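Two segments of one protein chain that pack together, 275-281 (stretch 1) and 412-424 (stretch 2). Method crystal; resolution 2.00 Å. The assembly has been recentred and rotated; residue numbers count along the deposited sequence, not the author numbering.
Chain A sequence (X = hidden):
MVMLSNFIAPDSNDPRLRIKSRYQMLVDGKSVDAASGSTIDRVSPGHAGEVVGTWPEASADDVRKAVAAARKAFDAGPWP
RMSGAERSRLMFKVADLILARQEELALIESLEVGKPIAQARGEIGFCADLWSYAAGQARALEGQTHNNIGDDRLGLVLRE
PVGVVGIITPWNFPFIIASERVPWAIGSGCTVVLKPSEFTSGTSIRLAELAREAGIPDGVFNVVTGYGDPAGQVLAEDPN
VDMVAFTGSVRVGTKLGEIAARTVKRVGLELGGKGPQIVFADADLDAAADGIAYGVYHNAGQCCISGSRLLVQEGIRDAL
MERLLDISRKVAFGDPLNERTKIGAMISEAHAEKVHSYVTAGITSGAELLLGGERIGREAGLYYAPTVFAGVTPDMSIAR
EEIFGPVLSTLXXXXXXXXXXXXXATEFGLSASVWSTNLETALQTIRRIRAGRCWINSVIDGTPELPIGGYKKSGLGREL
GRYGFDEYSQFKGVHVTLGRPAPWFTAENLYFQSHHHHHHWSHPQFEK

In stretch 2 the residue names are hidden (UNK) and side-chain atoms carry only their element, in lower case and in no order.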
# COMPACT_ATOMS: atom_id res chain seq x y z
N GLY A 275 -26.73 -6.14 -15.68
CA GLY A 275 -26.56 -6.28 -14.25
C GLY A 275 -27.84 -6.74 -13.56
O GLY A 275 -28.93 -6.23 -13.83
N PRO A 276 -27.70 -7.71 -12.66
CA PRO A 276 -28.84 -8.17 -11.88
C PRO A 276 -28.94 -7.47 -10.53
O PRO A 276 -27.93 -7.12 -9.94
CB PRO A 276 -28.51 -9.66 -11.68
CG PRO A 276 -27.00 -9.71 -11.65
CD PRO A 276 -26.48 -8.52 -12.42
N GLN A 277 -30.16 -7.24 -10.05
CA GLN A 277 -30.38 -7.01 -8.64
C GLN A 277 -31.06 -8.26 -8.05
O GLN A 277 -32.09 -8.71 -8.57
CB GLN A 277 -31.25 -5.79 -8.40
CG GLN A 277 -30.67 -4.50 -8.98
CD GLN A 277 -31.09 -3.28 -8.20
OE1 GLN A 277 -30.70 -3.11 -7.04
NE2 GLN A 277 -31.85 -2.38 -8.84
N ILE A 278 -30.50 -8.78 -6.96
CA ILE A 278 -31.01 -10.00 -6.34
C ILE A 278 -31.67 -9.56 -5.06
O ILE A 278 -31.01 -8.91 -4.23
CB ILE A 278 -29.88 -11.01 -5.98
CG1 ILE A 278 -29.09 -11.47 -7.22
CG2 ILE A 278 -30.49 -12.26 -5.29
CD1 ILE A 278 -28.36 -10.36 -7.96
N VAL A 279 -32.95 -9.88 -4.91
CA VAL A 279 -33.73 -9.51 -3.76
C VAL A 279 -34.18 -10.79 -3.04
O VAL A 279 -34.99 -11.59 -3.56
CB VAL A 279 -34.95 -8.65 -4.13
CG1 VAL A 279 -35.64 -8.12 -2.85
CG2 VAL A 279 -34.51 -7.49 -4.99
N PHE A 280 -33.60 -10.97 -1.86
CA PHE A 280 -33.92 -12.10 -1.02
C PHE A 280 -35.13 -11.82 -0.19
O PHE A 280 -35.44 -10.65 0.09
CB PHE A 280 -32.71 -12.45 -0.13
CG PHE A 280 -31.64 -13.14 -0.87
CD1 PHE A 280 -31.70 -14.50 -1.11
CD2 PHE A 280 -30.55 -12.41 -1.38
CE1 PHE A 280 -30.68 -15.15 -1.82
CE2 PHE A 280 -29.54 -13.04 -2.09
CZ PHE A 280 -29.59 -14.42 -2.29
N ALA A 281 -35.79 -12.90 0.20
CA ALA A 281 -37.01 -12.84 1.00
C ALA A 281 -36.86 -12.01 2.27
O ALA A 281 -37.82 -11.41 2.74
CB ALA A 281 -37.50 -14.27 1.32
N UNK A 412 -37.57 -15.30 -11.17
CA UNK A 412 -37.64 -15.69 -9.76
C UNK A 412 -36.62 -16.79 -9.48
O UNK A 412 -36.15 -17.47 -10.39
c UNK A 412 -39.08 -16.22 -9.34
c UNK A 412 -40.16 -15.17 -9.55
o UNK A 412 -39.41 -17.37 -10.13
N UNK A 413 -36.27 -16.96 -8.20
CA UNK A 413 -35.39 -18.05 -7.81
C UNK A 413 -35.84 -18.53 -6.44
O UNK A 413 -36.55 -17.83 -5.73
c UNK A 413 -33.64 -16.60 -6.66
c UNK A 413 -33.50 -14.31 -5.85
c UNK A 413 -33.13 -14.77 -4.59
c UNK A 413 -33.00 -16.14 -4.37
c UNK A 413 -33.26 -17.04 -5.40
c UNK A 413 -33.92 -17.58 -7.76
c UNK A 413 -33.75 -15.22 -6.87
N UNK A 414 -35.40 -19.73 -6.07
CA UNK A 414 -35.71 -20.27 -4.74
C UNK A 414 -34.54 -20.16 -3.77
O UNK A 414 -34.76 -19.84 -2.60
c UNK A 414 -36.97 -22.25 -3.63
c UNK A 414 -36.22 -21.70 -4.87
n UNK A 414 -39.20 -23.63 -6.34
c UNK A 414 -38.07 -23.81 -5.36
c UNK A 414 -38.27 -23.01 -4.05
N UNK A 415 -33.31 -20.43 -4.23
CA UNK A 415 -32.16 -20.50 -3.28
C UNK A 415 -31.04 -19.52 -3.63
O UNK A 415 -30.90 -19.12 -4.78
c UNK A 415 -31.53 -21.91 -3.25
o UNK A 415 -30.89 -22.15 -4.51
c UNK A 415 -32.59 -22.99 -2.98
N UNK A 416 -30.22 -19.17 -2.66
CA UNK A 416 -29.06 -18.32 -2.97
C UNK A 416 -28.19 -18.95 -4.07
O UNK A 416 -27.76 -18.25 -5.00
c UNK A 416 -28.26 -17.99 -1.73
N UNK A 417 -27.93 -20.27 -3.99
CA UNK A 417 -27.13 -20.94 -5.01
C UNK A 417 -27.73 -20.72 -6.41
O UNK A 417 -26.98 -20.43 -7.36
c UNK A 417 -26.93 -22.44 -4.74
c UNK A 417 -25.96 -22.74 -3.60
o UNK A 417 -25.86 -23.92 -3.23
o UNK A 417 -25.31 -21.83 -3.04
N UNK A 418 -29.05 -20.82 -6.55
CA UNK A 418 -29.71 -20.56 -7.83
C UNK A 418 -29.52 -19.10 -8.28
O UNK A 418 -29.29 -18.83 -9.45
c UNK A 418 -31.22 -20.82 -7.77
o UNK A 418 -33.41 -23.65 -7.15
o UNK A 418 -33.94 -21.56 -7.73
c UNK A 418 -31.61 -22.27 -7.87
c UNK A 418 -33.10 -22.50 -7.56
N UNK A 419 -29.67 -18.19 -7.33
CA UNK A 419 -29.58 -16.76 -7.61
C UNK A 419 -28.19 -16.44 -8.14
O UNK A 419 -28.05 -15.63 -9.06
c UNK A 419 -29.86 -15.94 -6.36
N UNK A 420 -27.17 -17.06 -7.55
CA UNK A 420 -25.80 -16.87 -8.03
C UNK A 420 -25.63 -17.39 -9.46
O UNK A 420 -25.08 -16.67 -10.33
c UNK A 420 -24.74 -17.46 -7.08
c UNK A 420 -23.33 -17.44 -7.76
c UNK A 420 -24.71 -16.67 -5.78
N UNK A 421 -26.10 -18.60 -9.72
CA UNK A 421 -25.98 -19.16 -11.06
C UNK A 421 -26.73 -18.30 -12.10
O UNK A 421 -26.22 -18.05 -13.19
c UNK A 421 -26.46 -20.64 -11.09
N UNK A 422 -27.92 -17.82 -11.76
CA UNK A 422 -28.66 -16.93 -12.68
C UNK A 422 -27.91 -15.61 -12.92
O UNK A 422 -27.76 -15.15 -14.08
c UNK A 422 -31.35 -18.18 -13.73
c UNK A 422 -30.07 -16.65 -12.16
c UNK A 422 -32.36 -17.52 -11.53
c UNK A 422 -31.05 -17.82 -12.27
N UNK A 423 -27.43 -15.01 -11.83
CA UNK A 423 -26.70 -13.75 -11.91
C UNK A 423 -25.49 -13.89 -12.83
O UNK A 423 -25.25 -13.00 -13.66
c UNK A 423 -26.26 -13.26 -10.49
N UNK A 424 -24.77 -15.00 -12.71
CA UNK A 424 -23.54 -15.28 -13.50
C UNK A 424 -23.72 -15.83 -14.92
O UNK A 424 -22.74 -15.95 -15.66
o UNK A 424 -21.78 -14.29 -11.54
c UNK A 424 -22.63 -16.22 -12.71
n UNK A 424 -21.46 -16.30 -10.59
c UNK A 424 -21.92 -15.52 -11.56

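Position 412 carries three side-chain atoms, a carbon bearing one oxygen and one carbon. A beta-branched hydroxyl side chain is threonine, and it lies out of reach of stretch 1. Position 413 has seven carbons, one leading into a six-membered ring with no oxygen on it, which identifies phenylalanine. Its ring packs on three consecutive residues: CE2 of Phe 413 is 3.7 Å from CG2 of Ile 278, CZ is 3.8 Å from the backbone O of Val 279, and CE1 is 3.6 Å from CE1 of Phe 280.

Position 414 shows four carbons in a row ending in nitrogen, a lysine; it makes no contact with stretch 1, and its terminal nitrogen is hydrogen-bonded elsewhere in the structure. Position 415 again has a carbon carrying one oxygen and one carbon, hence threonine. Its CA-to-CB bond points away from stretch 1, and the side chain serves the helix instead: OG1 of Thr 415 accepts from the backbone N of position 418 at 3.1 Å, an N-cap.

Position 416 has a single side-chain carbon, 3.7 Å from CE1 of Phe 280, and is alanine. At 417 there are two carbons, the second carrying two oxygens: an aspartate, directed away from the contact. Position 418 extends that pattern to three carbons, the third with two oxygens, so it is glutamate. OE2 of Glu 418 accepts from the backbone N of Lys 414 at 2.9 Å, so Glu 418 ties the helix start down twice, through its backbone N to Thr 415 and through its carboxylate to Lys 414.

Position 419 has one carbon, CB, lying 3.9 Å from CG2 of Ile 278 and 4.4 Å from CZ of Phe 280; it is alanine. Position 420 has three carbons, branched at the first, the pattern of valine, and points away. Position 421 is a single carbon beyond reach, alanine. Position 422 has four carbons forked at the second, a leucine set sideways without contact. At 423 one carbon approaches CG of Pro 276 to 3.8 Å and CD1 of Ile 278 to 4.4 Å: alanine. Position 424 has two carbons, the second carrying one heavy atom each of oxygen and nitrogen, which is asparagine; both polar atoms are hydrogen-bonded elsewhere in the structure.

The contact is apolar, with no hydrogen bond crossing it and 302 Å² buried over both sides. Strand and helix run nearly antiparallel, at 165°, so rising numbers on one match falling numbers on the other: CA of Pro 276 lies 6.0 Å from CA of Ala 423, and CA of Ile 278 lies 7.0 Å from CA of Ala 419. The third pair, CA of Phe 280 and CA of Ala 416, is 8.1 Å apart. Along the helix, each of these alanines meets stretch 1 with a methyl group; the CA-to-CB bonds of Ala 419 and Ala 423 point toward it, that of Ala 416 sideways. Where the CA spacing is widest, the aromatic side chain of Phe 280 spans the gap. Phe 413 completes the packing by directing its edge toward the face of Phe 280, with centroids 5.2 Å apart and planes at 76°.

Stretch 2 412-424: TFKTADEAVALAN
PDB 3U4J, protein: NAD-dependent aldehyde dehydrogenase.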